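Local coordinates for protein YCAC GENE product (Escherichia coli, PDB 1YAC) that probably acts as a hydrolase of still unknown specificity, forming an octamer of subunits with the three-layer alpha-beta-alpha fold of the isochorismatase family, at residues 6-10 / 11-15; 29-32 / 33-37; 66-69 / 70-74; 134-137 / 138-141; 181-184 / 185-188. One frame throughout, in Å; residues are numbered along the deposited sequence.

Interaction 1 (6-10 / 11-15); sequences VRLDK and NDAAV
A type I beta turn from Asp9 to Asp12 brings the chain into strand 13-18, a central strand of the parallel sheet. The turn is closed by Asp12 N, which donates to Asp9 O at 2.8 Å; the donor stands above the carbonyl plane. The Asp9 side chain adds a second bond from the same residue. Its CG lies anti to the backbone N (chi1 -180°), and this carries OD1 over to Asn11 N, 3.0 Å away. The N-H points well at the oxygen (162°) but meets it from above the carboxylate plane. This is an Asx turn, overlapping the beta turn. Beside it, Asn11 OD1 rests against Lys10 CG at 3.4 Å, the two side chains running the same way. Water 1 donates to both Lys10 O and Ala13 O and so ties the turn to the first strand residue. On the inner side, Leu8 CD2 lies 4.4 Å from Ala13 CB, a loose apolar touch; both side chains pack on strand 107-112. An alanine at Asp9 has no OD1 for Asn11 N, and the turn would probably be held less firmly. The carboxylates of Asp9 and Asp12 are 5.1 Å apart between their OD2 atoms. The N-H groups of Asn11, on Asp9 OD1, and of Lys106, on Asp12 OD1, probably help to offset their like charge.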
loop_
_atom_site.group_PDB
_atom_site.type_symbol
_atom_site.label_atom_id
_atom_site.label_comp_id
_atom_site.label_asym_id
_atom_site.label_seq_id
_atom_site.Cartn_x
_atom_site.Cartn_y
_atom_site.Cartn_z
ATOM N N VAL A 6 10.286 -2.859 -32.780
ATOM C CA VAL A 6 11.743 -3.002 -32.689
ATOM C C VAL A 6 11.996 -3.998 -31.550
ATOM O O VAL A 6 12.113 -3.624 -30.376
ATOM C CB VAL A 6 12.425 -1.623 -32.407
ATOM C CG1 VAL A 6 13.956 -1.761 -32.324
ATOM C CG2 VAL A 6 12.041 -0.629 -33.487
ATOM N N ARG A 7 12.011 -5.278 -31.908
ATOM C CA ARG A 7 12.198 -6.347 -30.938
ATOM C C ARG A 7 13.614 -6.885 -30.820
ATOM O O ARG A 7 14.380 -6.880 -31.787
ATOM C CB ARG A 7 11.220 -7.485 -31.210
ATOM C CG ARG A 7 11.292 -8.122 -32.585
ATOM C CD ARG A 7 10.437 -9.392 -32.563
ATOM N NE ARG A 7 10.227 -9.999 -33.874
ATOM C CZ ARG A 7 9.516 -11.106 -34.072
ATOM N NH1 ARG A 7 8.942 -11.729 -33.051
ATOM N NH2 ARG A 7 9.385 -11.602 -35.292
ATOM N N LEU A 8 13.952 -7.333 -29.613
ATOM C CA LEU A 8 15.266 -7.884 -29.319
ATOM C C LEU A 8 15.597 -9.036 -30.245
ATOM O O LEU A 8 14.760 -9.891 -30.529
ATOM C CB LEU A 8 15.344 -8.344 -27.868
ATOM C CG LEU A 8 15.396 -7.218 -26.835
ATOM C CD1 LEU A 8 15.226 -7.808 -25.415
ATOM C CD2 LEU A 8 16.717 -6.455 -26.963
ATOM N N ASP A 9 16.837 -9.013 -30.714
ATOM C CA ASP A 9 17.376 -9.989 -31.640
ATOM C C ASP A 9 18.616 -10.536 -30.944
ATOM O O ASP A 9 19.591 -9.816 -30.749
ATOM C CB ASP A 9 17.735 -9.254 -32.932
ATOM C CG ASP A 9 18.313 -10.161 -34.004
ATOM O OD1 ASP A 9 18.750 -11.301 -33.711
ATOM O OD2 ASP A 9 18.351 -9.697 -35.164
ATOM N N LYS A 10 18.590 -11.826 -30.612
ATOM C CA LYS A 10 19.711 -12.437 -29.885
ATOM C C LYS A 10 21.058 -12.341 -30.610
ATOM O O LYS A 10 22.082 -12.608 -30.011
ATOM C CB LYS A 10 19.426 -13.879 -29.507
ATOM C CG LYS A 10 19.254 -14.830 -30.673
ATOM C CD LYS A 10 19.203 -16.266 -30.184
ATOM C CE LYS A 10 19.118 -17.230 -31.368
ATOM N NZ LYS A 10 19.366 -18.653 -30.960
ATOM N N ASN A 11 21.040 -11.968 -31.890
ATOM C CA ASN A 11 22.256 -11.805 -32.648
ATOM C C ASN A 11 22.668 -10.350 -32.823
ATOM O O ASN A 11 23.717 -10.069 -33.362
ATOM C CB ASN A 11 22.081 -12.448 -34.028
ATOM C CG ASN A 11 21.939 -13.966 -34.045
ATOM O OD1 ASN A 11 20.979 -14.546 -33.620
ATOM N ND2 ASN A 11 22.966 -14.621 -34.517
ATOM N N ASP A 12 21.833 -9.450 -32.336
ATOM C CA ASP A 12 22.149 -8.034 -32.460
ATOM C C ASP A 12 21.993 -7.267 -31.146
ATOM O O ASP A 12 21.759 -6.052 -31.144
ATOM C CB ASP A 12 21.273 -7.368 -33.549
ATOM C CG ASP A 12 21.922 -6.152 -34.168
ATOM O OD1 ASP A 12 23.124 -5.878 -33.939
ATOM O OD2 ASP A 12 21.218 -5.457 -34.901
ATOM N N ALA A 13 22.244 -7.948 -30.032
ATOM C CA ALA A 13 22.092 -7.331 -28.714
ATOM C C ALA A 13 23.248 -7.575 -27.756
ATOM O O ALA A 13 23.806 -8.677 -27.710
ATOM C CB ALA A 13 20.787 -7.819 -28.057
ATOM N N ALA A 14 23.609 -6.537 -27.007
ATOM C CA ALA A 14 24.659 -6.640 -26.000
ATOM C C ALA A 14 24.011 -6.263 -24.663
ATOM O O ALA A 14 23.007 -5.533 -24.618
ATOM C CB ALA A 14 25.816 -5.704 -26.307
ATOM N N VAL A 15 24.569 -6.779 -23.581
ATOM C CA VAL A 15 24.037 -6.500 -22.254
ATOM C C VAL A 15 25.021 -5.643 -21.473
ATOM O O VAL A 15 26.214 -5.956 -21.440
ATOM C CB VAL A 15 23.770 -7.819 -21.489
ATOM C CG1 VAL A 15 23.291 -7.535 -20.052
ATOM C CG2 VAL A 15 22.731 -8.639 -22.226
HETATM O O HOH W 1 23.969 -10.623 -29.699
#

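Interaction 2 (29-32 / 33-37); sequences RDIE and PDKFK
The Glu32 side chain folds back over the start of the next helix and crosses Lys35 at about a right angle. Its CG sits between the backbone N and the carbonyl carbon (chi1 74°), and a bend at chi2 (91°) then turns the carboxylate onto the N-H groups of the first turn. OE1 takes Asp34 N at 3.0 Å and OE2 takes Lys35 N at 2.8 Å. Both donors lie above the carboxylate plane, so the flat group meets the helix end with a face. This is an N-cap: Glu32 immediately precedes helix 33-49 and uses both its oxygens as caps. The backbone joins in, with Phe36 N donating to Glu32 O at 2.9 Å. The Asp34 carboxylate is turned steeply against that of Glu32, the planes 78° apart, and its OD2 comes within 3.5 Å of Glu32 OE1. The mate of these like charges comes from outside the chain: Lys35 of a neighbouring subunit forms salt bridges with both. Lys35 makes the reciprocal bridges to Glu32 and Asp34 of that subunit. On the inner side Ile31 crosses Phe36 at about a right angle. Its CG2 meets Phe36 CB at 3.9 Å, and its CD1 approaches ring atom CD1 of Phe36 obliquely at 4.0 Å. The same CG2 also touches Lys35 CD at 4.1 Å, where the lysine chain passes before bending away.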
loop_
_atom_site.group_PDB
_atom_site.type_symbol
_atom_site.label_atom_id
_atom_site.label_comp_id
_atom_site.label_asym_id
_atom_site.label_seq_id
_atom_site.Cartn_x
_atom_site.Cartn_y
_atom_site.Cartn_z
ATOM N N ARG A 29 15.892 0.435 -2.531
ATOM C CA ARG A 29 14.750 0.194 -1.652
ATOM C C ARG A 29 13.435 0.228 -2.410
ATOM O O ARG A 29 12.369 0.045 -1.795
ATOM C CB ARG A 29 14.716 1.212 -0.504
ATOM C CG ARG A 29 15.873 1.083 0.485
ATOM C CD ARG A 29 15.805 2.144 1.584
ATOM N NE ARG A 29 16.865 1.952 2.574
ATOM C CZ ARG A 29 16.791 1.121 3.617
ATOM N NH1 ARG A 29 15.690 0.387 3.829
ATOM N NH2 ARG A 29 17.840 0.995 4.434
ATOM N N ASP A 30 13.481 0.453 -3.731
ATOM C CA ASP A 30 12.228 0.488 -4.489
ATOM C C ASP A 30 11.787 -0.932 -4.878
ATOM O O ASP A 30 10.631 -1.166 -5.223
ATOM C CB ASP A 30 12.301 1.437 -5.704
ATOM C CG ASP A 30 13.119 0.872 -6.838
ATOM O OD1 ASP A 30 14.194 0.322 -6.551
ATOM O OD2 ASP A 30 12.679 0.954 -8.020
ATOM N N ILE A 31 12.717 -1.876 -4.832
ATOM C CA ILE A 31 12.414 -3.272 -5.125
ATOM C C ILE A 31 13.027 -4.033 -3.944
ATOM O O ILE A 31 14.216 -3.853 -3.663
ATOM C CB ILE A 31 13.080 -3.755 -6.443
ATOM C CG1 ILE A 31 12.525 -2.975 -7.641
ATOM C CG2 ILE A 31 12.819 -5.256 -6.638
ATOM C CD1 ILE A 31 13.183 -3.349 -8.959
ATOM N N GLU A 32 12.228 -4.857 -3.255
ATOM C CA GLU A 32 12.712 -5.596 -2.089
ATOM C C GLU A 32 13.882 -6.491 -2.484
ATOM O O GLU A 32 13.913 -7.034 -3.587
ATOM C CB GLU A 32 11.573 -6.329 -1.358
ATOM C CG GLU A 32 11.027 -7.552 -2.022
ATOM C CD GLU A 32 11.729 -8.851 -1.605
ATOM O OE1 GLU A 32 12.469 -8.901 -0.570
ATOM O OE2 GLU A 32 11.514 -9.837 -2.335
ATOM N N PRO A 33 14.841 -6.684 -1.564
ATOM C CA PRO A 33 16.044 -7.488 -1.806
ATOM C C PRO A 33 15.961 -8.912 -2.325
ATOM O O PRO A 33 16.793 -9.295 -3.151
ATOM C CB PRO A 33 16.815 -7.368 -0.483
ATOM C CG PRO A 33 15.721 -7.199 0.532
ATOM C CD PRO A 33 14.775 -6.255 -0.148
ATOM N N ASP A 34 15.015 -9.717 -1.844
ATOM C CA ASP A 34 14.936 -11.101 -2.326
ATOM C C ASP A 34 14.567 -11.120 -3.813
ATOM O O ASP A 34 15.183 -11.837 -4.615
ATOM C CB ASP A 34 13.940 -11.904 -1.496
ATOM C CG ASP A 34 14.310 -11.943 -0.009
ATOM O OD1 ASP A 34 15.517 -11.924 0.340
ATOM O OD2 ASP A 34 13.383 -11.980 0.811
ATOM N N LYS A 35 13.576 -10.313 -4.172
ATOM C CA LYS A 35 13.152 -10.184 -5.569
ATOM C C LYS A 35 14.269 -9.540 -6.407
ATOM O O LYS A 35 14.597 -10.023 -7.494
ATOM C CB LYS A 35 11.884 -9.327 -5.671
ATOM C CG LYS A 35 11.419 -9.117 -7.108
ATOM C CD LYS A 35 10.119 -8.321 -7.185
ATOM C CE LYS A 35 9.002 -9.022 -6.447
ATOM N NZ LYS A 35 8.804 -10.423 -6.953
ATOM N N PHE A 36 14.879 -8.475 -5.888
ATOM C CA PHE A 36 15.935 -7.799 -6.633
ATOM C C PHE A 36 17.116 -8.708 -6.930
ATOM O O PHE A 36 17.613 -8.727 -8.065
ATOM C CB PHE A 36 16.430 -6.534 -5.927
ATOM C CG PHE A 36 17.218 -5.614 -6.839
ATOM C CD1 PHE A 36 16.616 -5.066 -7.977
ATOM C CD2 PHE A 36 18.562 -5.343 -6.592
ATOM C CE1 PHE A 36 17.344 -4.262 -8.863
ATOM C CE2 PHE A 36 19.308 -4.534 -7.477
ATOM C CZ PHE A 36 18.692 -3.994 -8.614
ATOM N N LYS A 37 17.565 -9.454 -5.922
ATOM C CA LYS A 37 18.685 -10.361 -6.119
ATOM C C LYS A 37 18.342 -11.392 -7.198
ATOM O O LYS A 37 19.136 -11.628 -8.116
ATOM C CB LYS A 37 19.059 -11.087 -4.817
ATOM C CG LYS A 37 20.155 -12.134 -5.025
ATOM C CD LYS A 37 20.296 -13.103 -3.856
ATOM C CE LYS A 37 21.292 -14.198 -4.196
ATOM N NZ LYS A 37 21.367 -15.217 -3.129
#

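Interaction 3 (66-69 / 70-74); sequences GPLV and PELKA
Lys73 reaches back from the first turn of its helix to the loop before it, and its NZ donates to Leu68 O at 2.9 Å. The ammonium nitrogen is tilted 24° from the carbonyl plane. Its chain leaves with CG anti to the backbone N (chi1 -160°) and bends at chi3, which lays CE against Leu68 CB at 3.9 Å. Water 2 accepts from Leu68 N and, weakly, from Lys73 NZ, so both backbone polar groups of Leu68 are tied to this lysine. Beneath, Leu68 and Leu72 cross at about a right angle, with Leu68 CD2 on Leu72 CB at 3.9 Å. Val69 and Leu72 instead lie side by side, Val69 CG2 to Leu72 CD1 3.7 Å. Val69 is the N-cap residue of helix 70-75, and its O receives a weak bond from Leu72 N. Further out, Leu68 packs on strand 54-59, while Glu71 makes a salt bridge to Arg195 of a neighbouring subunit. A methionine in place of Lys73 removes the charged donor, which would probably leave Leu68 O without this mate and water 2 less firmly held. The lysine's charge thus serves a backbone carbonyl here, and its chain adds apolar contact.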
loop_
_atom_site.group_PDB
_atom_site.type_symbol
_atom_site.label_atom_id
_atom_site.label_comp_id
_atom_site.label_asym_id
_atom_site.label_seq_id
_atom_site.Cartn_x
_atom_site.Cartn_y
_atom_site.Cartn_z
ATOM N N GLY A 66 31.737 -0.198 -2.955
ATOM C CA GLY A 66 31.995 -1.621 -2.858
ATOM C C GLY A 66 32.249 -2.327 -4.168
ATOM O O GLY A 66 32.058 -1.753 -5.242
ATOM N N PRO A 67 32.662 -3.601 -4.097
ATOM C CA PRO A 67 32.958 -4.421 -5.266
ATOM C C PRO A 67 31.709 -4.881 -5.984
ATOM O O PRO A 67 30.615 -4.867 -5.421
ATOM C CB PRO A 67 33.692 -5.612 -4.655
ATOM C CG PRO A 67 32.993 -5.788 -3.345
ATOM C CD PRO A 67 32.865 -4.365 -2.850
ATOM N N LEU A 68 31.881 -5.295 -7.232
ATOM C CA LEU A 68 30.781 -5.819 -8.024
ATOM C C LEU A 68 30.340 -7.097 -7.306
ATOM O O LEU A 68 31.180 -7.824 -6.764
ATOM C CB LEU A 68 31.285 -6.172 -9.430
ATOM C CG LEU A 68 30.225 -6.689 -10.411
ATOM C CD1 LEU A 68 29.259 -5.564 -10.780
ATOM C CD2 LEU A 68 30.913 -7.248 -11.650
ATOM N N VAL A 69 29.038 -7.367 -7.259
ATOM C CA VAL A 69 28.593 -8.592 -6.599
ATOM C C VAL A 69 29.329 -9.764 -7.264
ATOM O O VAL A 69 29.389 -9.858 -8.492
ATOM C CB VAL A 69 27.064 -8.768 -6.649
ATOM C CG1 VAL A 69 26.396 -7.668 -5.838
ATOM C CG2 VAL A 69 26.546 -8.769 -8.090
ATOM N N PRO A 70 29.900 -10.672 -6.452
ATOM C CA PRO A 70 30.660 -11.846 -6.889
ATOM C C PRO A 70 30.060 -12.691 -8.012
ATOM O O PRO A 70 30.793 -13.158 -8.890
ATOM C CB PRO A 70 30.821 -12.645 -5.599
ATOM C CG PRO A 70 30.859 -11.585 -4.557
ATOM C CD PRO A 70 29.741 -10.685 -4.986
ATOM N N GLU A 71 28.746 -12.881 -7.995
ATOM C CA GLU A 71 28.085 -13.682 -9.015
ATOM C C GLU A 71 28.368 -13.206 -10.433
ATOM O O GLU A 71 28.720 -14.005 -11.299
ATOM C CB GLU A 71 26.568 -13.736 -8.790
ATOM C CG GLU A 71 26.131 -14.543 -7.579
ATOM C CD GLU A 71 26.015 -13.707 -6.320
ATOM O OE1 GLU A 71 26.496 -12.556 -6.323
ATOM O OE2 GLU A 71 25.427 -14.191 -5.326
ATOM N N LEU A 72 28.252 -11.904 -10.658
ATOM C CA LEU A 72 28.474 -11.349 -11.989
ATOM C C LEU A 72 29.924 -11.498 -12.426
ATOM O O LEU A 72 30.213 -11.900 -13.554
ATOM C CB LEU A 72 28.013 -9.887 -12.038
ATOM C CG LEU A 72 26.514 -9.719 -11.757
ATOM C CD1 LEU A 72 26.125 -8.234 -11.753
ATOM C CD2 LEU A 72 25.697 -10.486 -12.799
ATOM N N LYS A 73 30.831 -11.186 -11.515
ATOM C CA LYS A 73 32.263 -11.299 -11.761
ATOM C C LYS A 73 32.605 -12.740 -12.159
ATOM O O LYS A 73 33.313 -12.988 -13.142
ATOM C CB LYS A 73 32.984 -10.941 -10.469
ATOM C CG LYS A 73 34.423 -10.536 -10.598
ATOM C CD LYS A 73 34.871 -10.028 -9.240
ATOM C CE LYS A 73 33.935 -8.910 -8.751
ATOM N NZ LYS A 73 33.897 -8.761 -7.258
ATOM N N ALA A 74 32.068 -13.692 -11.396
ATOM C CA ALA A 74 32.297 -15.114 -11.634
ATOM C C ALA A 74 31.666 -15.604 -12.936
ATOM O O ALA A 74 32.227 -16.457 -13.628
ATOM C CB ALA A 74 31.757 -15.935 -10.449
HETATM O O HOH W 2 34.664 -5.737 -7.945
#

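Interaction 4 (134-137 / 138-141); sequences FVVT and DASG
Val136 O is the polar centre of a type I beta turn from Val136 to Ala139, which ends strand 132-136 at the C-terminal edge of the parallel sheet. Two donors grip this oxygen. Ala139 N closes the turn at 3.2 Å, and the Ser140 hydroxyl donates through OG at 2.9 Å. They arrive from opposite faces of the carbonyl plane, Ala139 N 59° out of it and Ser140 OG 41°, so the carbonyl is held from both sides. The serine reaches it with OG anti to its carbonyl carbon, beside the backbone N (chi1 -62°). OG also accepts from Gly112 N, which joins the turn to the end of the adjacent strand 107-112, where Ile109 and Ala111 lie against the Val136 side chain. The tight apolar part lies on that valine. Its CG1 touches Ala139 CB at 3.8 Å and Asp138 OD1 at 3.5 Å, and the Val136 and Asp138 side chains cross at a slant. The part around Thr137 and Asp138 is looser within the turn, for both CB atoms point away from the opposing segment. It is not a solvent side: both residues are buried, and both pack on Ile146 of a neighbouring subunit. Their polar ends find hydrogen-bond partners outside the turn: Thr137 OG1 bonds to Met163 O and to Ser150 OG of that subunit, and Asp138 OD1, the same oxygen that rests on Val136 CG1, accepts from Trp165 N.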
loop_
_atom_site.group_PDB
_atom_site.type_symbol
_atom_site.label_atom_id
_atom_site.label_comp_id
_atom_site.label_asym_id
_atom_site.label_seq_id
_atom_site.Cartn_x
_atom_site.Cartn_y
_atom_site.Cartn_z
ATOM N N PHE A 134 17.053 -0.905 -24.520
ATOM C CA PHE A 134 16.042 -1.670 -23.804
ATOM C C PHE A 134 16.482 -1.671 -22.329
ATOM O O PHE A 134 17.545 -2.199 -21.990
ATOM C CB PHE A 134 16.007 -3.107 -24.343
ATOM C CG PHE A 134 15.653 -3.206 -25.807
ATOM C CD1 PHE A 134 16.591 -2.901 -26.789
ATOM C CD2 PHE A 134 14.391 -3.634 -26.198
ATOM C CE1 PHE A 134 16.277 -3.026 -28.151
ATOM C CE2 PHE A 134 14.060 -3.766 -27.545
ATOM C CZ PHE A 134 15.008 -3.459 -28.527
ATOM N N VAL A 135 15.686 -1.050 -21.469
ATOM C CA VAL A 135 15.998 -0.965 -20.043
ATOM C C VAL A 135 15.309 -2.088 -19.277
ATOM O O VAL A 135 14.109 -2.313 -19.461
ATOM C CB VAL A 135 15.527 0.401 -19.478
ATOM C CG1 VAL A 135 15.713 0.464 -17.967
ATOM C CG2 VAL A 135 16.291 1.527 -20.171
ATOM N N VAL A 136 16.062 -2.837 -18.470
ATOM C CA VAL A 136 15.468 -3.914 -17.677
ATOM C C VAL A 136 15.098 -3.264 -16.340
ATOM O O VAL A 136 15.907 -3.198 -15.411
ATOM C CB VAL A 136 16.441 -5.089 -17.477
ATOM C CG1 VAL A 136 15.684 -6.298 -16.991
ATOM C CG2 VAL A 136 17.145 -5.427 -18.780
ATOM N N THR A 137 13.848 -2.828 -16.242
ATOM C CA THR A 137 13.365 -2.101 -15.073
ATOM C C THR A 137 13.281 -2.894 -13.780
ATOM O O THR A 137 13.244 -2.302 -12.697
ATOM C CB THR A 137 12.000 -1.444 -15.354
ATOM O OG1 THR A 137 11.035 -2.456 -15.643
ATOM C CG2 THR A 137 12.098 -0.494 -16.542
ATOM N N ASP A 138 13.162 -4.218 -13.889
ATOM C CA ASP A 138 13.105 -5.032 -12.682
ATOM C C ASP A 138 14.469 -5.569 -12.227
ATOM O O ASP A 138 14.553 -6.257 -11.207
ATOM C CB ASP A 138 12.009 -6.108 -12.754
ATOM C CG ASP A 138 12.265 -7.167 -13.805
ATOM O OD1 ASP A 138 13.163 -6.997 -14.662
ATOM O OD2 ASP A 138 11.539 -8.185 -13.776
ATOM N N ALA A 139 15.528 -5.228 -12.966
ATOM C CA ALA A 139 16.896 -5.602 -12.600
ATOM C C ALA A 139 17.724 -4.318 -12.353
ATOM O O ALA A 139 18.958 -4.352 -12.317
ATOM C CB ALA A 139 17.545 -6.466 -13.679
ATOM N N SER A 140 17.030 -3.186 -12.253
ATOM C CA SER A 140 17.641 -1.883 -11.983
ATOM C C SER A 140 16.991 -1.415 -10.690
ATOM O O SER A 140 15.798 -1.630 -10.497
ATOM C CB SER A 140 17.334 -0.901 -13.111
ATOM O OG SER A 140 17.893 -1.364 -14.337
ATOM N N GLY A 141 17.767 -0.821 -9.788
ATOM C CA GLY A 141 17.195 -0.414 -8.514
ATOM C C GLY A 141 17.517 0.998 -8.094
ATOM O O GLY A 141 18.528 1.575 -8.520
#

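Interaction 5 (181-184 / 185-188); sequences AGLA and TLFS. Unlike the reference sequence in segment 181-184: Ala181 (reference Glu).
The Phe187 ring has Leu183 on one face, one helical turn earlier. Leu183 CG stands 3.9 Å from the ring centroid and 27° off its normal, a CH-pi contact. The methyl groups straddle the far end of the ring: CD2 meets Phe187 CE2 at 3.6 Å and CD1 meets CZ at 3.8 Å. Near the other end, Leu183 O lies 3.4 Å above the ring plane, offset toward the rim by CG. The Phe166 ring also meets Phe187, their planes at about 45°. Leu183 gets there with CG anti to its backbone N (chi1 -166°), which swings the branch along the helix toward Phe187. All this sits on helix 180-190, where the pair lies four residues apart. The usual bonds run beneath it, among them Phe187 N to Leu183 O at 2.9 Å. On the exposed side the Thr185 hydroxyl folds back on the helix, and OG1 donates to Ala181 O at 2.8 Å. Thr185 N donates to that oxygen too, from the opposite face of its plane. Leu183 and Phe187 also pack on helix 165-173, while Ser188 OG accepts from Arg195 on helix 192-204.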
loop_
_atom_site.group_PDB
_atom_site.type_symbol
_atom_site.label_atom_id
_atom_site.label_comp_id
_atom_site.label_asym_id
_atom_site.label_seq_id
_atom_site.Cartn_x
_atom_site.Cartn_y
_atom_site.Cartn_z
ATOM N N ALA A 181 14.478 -27.314 -22.803
ATOM C CA ALA A 181 15.123 -27.531 -21.513
ATOM C C ALA A 181 15.909 -26.325 -21.003
ATOM O O ALA A 181 15.835 -25.988 -19.821
ATOM C CB ALA A 181 16.025 -28.761 -21.576
ATOM N N GLY A 182 16.637 -25.673 -21.901
ATOM C CA GLY A 182 17.424 -24.515 -21.523
ATOM C C GLY A 182 16.595 -23.362 -20.994
ATOM O O GLY A 182 16.895 -22.809 -19.926
ATOM N N LEU A 183 15.558 -22.982 -21.735
ATOM C CA LEU A 183 14.706 -21.878 -21.305
ATOM C C LEU A 183 13.950 -22.273 -20.039
ATOM O O LEU A 183 13.830 -21.480 -19.105
ATOM C CB LEU A 183 13.710 -21.502 -22.399
ATOM C CG LEU A 183 12.999 -20.162 -22.199
ATOM C CD1 LEU A 183 13.995 -19.019 -22.445
ATOM C CD2 LEU A 183 11.805 -20.066 -23.156
ATOM N N ALA A 184 13.465 -23.511 -20.010
ATOM C CA ALA A 184 12.730 -24.027 -18.864
ATOM C C ALA A 184 13.583 -23.967 -17.599
ATOM O O ALA A 184 13.076 -23.669 -16.519
ATOM C CB ALA A 184 12.287 -25.464 -19.126
ATOM N N THR A 185 14.872 -24.268 -17.734
ATOM C CA THR A 185 15.789 -24.233 -16.602
ATOM C C THR A 185 15.941 -22.807 -16.089
ATOM O O THR A 185 15.878 -22.569 -14.877
ATOM C CB THR A 185 17.173 -24.829 -16.980
ATOM O OG1 THR A 185 17.013 -26.220 -17.275
ATOM C CG2 THR A 185 18.164 -24.702 -15.826
ATOM N N LEU A 186 16.097 -21.860 -17.011
ATOM C CA LEU A 186 16.241 -20.450 -16.649
ATOM C C LEU A 186 14.995 -20.003 -15.879
ATOM O O LEU A 186 15.095 -19.364 -14.832
ATOM C CB LEU A 186 16.408 -19.587 -17.906
ATOM C CG LEU A 186 16.440 -18.060 -17.706
ATOM C CD1 LEU A 186 17.786 -17.648 -17.122
ATOM C CD2 LEU A 186 16.207 -17.345 -19.041
ATOM N N PHE A 187 13.826 -20.360 -16.394
ATOM C CA PHE A 187 12.569 -19.985 -15.756
ATOM C C PHE A 187 12.394 -20.651 -14.390
ATOM O O PHE A 187 12.036 -20.001 -13.399
ATOM C CB PHE A 187 11.394 -20.326 -16.678
ATOM C CG PHE A 187 11.318 -19.478 -17.927
ATOM C CD1 PHE A 187 12.152 -18.368 -18.103
ATOM C CD2 PHE A 187 10.399 -19.788 -18.928
ATOM C CE1 PHE A 187 12.072 -17.583 -19.255
ATOM C CE2 PHE A 187 10.311 -19.009 -20.083
ATOM C CZ PHE A 187 11.152 -17.902 -20.247
ATOM N N SER A 188 12.661 -21.947 -14.332
ATOM C CA SER A 188 12.533 -22.691 -13.084
ATOM C C SER A 188 13.455 -22.133 -11.985
ATOM O O SER A 188 13.063 -22.041 -10.820
ATOM C CB SER A 188 12.835 -24.180 -13.337
ATOM O OG SER A 188 12.717 -24.943 -12.146
#

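The five contacts follow one another along the chain. Interactions 1 and 4 belong to the parallel sheet, on strands 13-18 and 132-136, and their centres lie about 16 Å apart. They touch where Leu8 packs on Phe134. Interaction 2, at the start of helix 33-49, touches interaction 4 through Phe36 and Ile31 against Ser140; their centres are about 12 Å apart. Interaction 3 opens helix 70-75 and meets interaction 2 between Lys37 and Glu71. Interaction 5 stands apart on helix 180-190, its nearest atoms about 10 Å or more from the others. Interactions 1, 2 and 4 reach one neighbouring subunit, while 2 and 3 share another, so these turns and helix starts also help build the octamer.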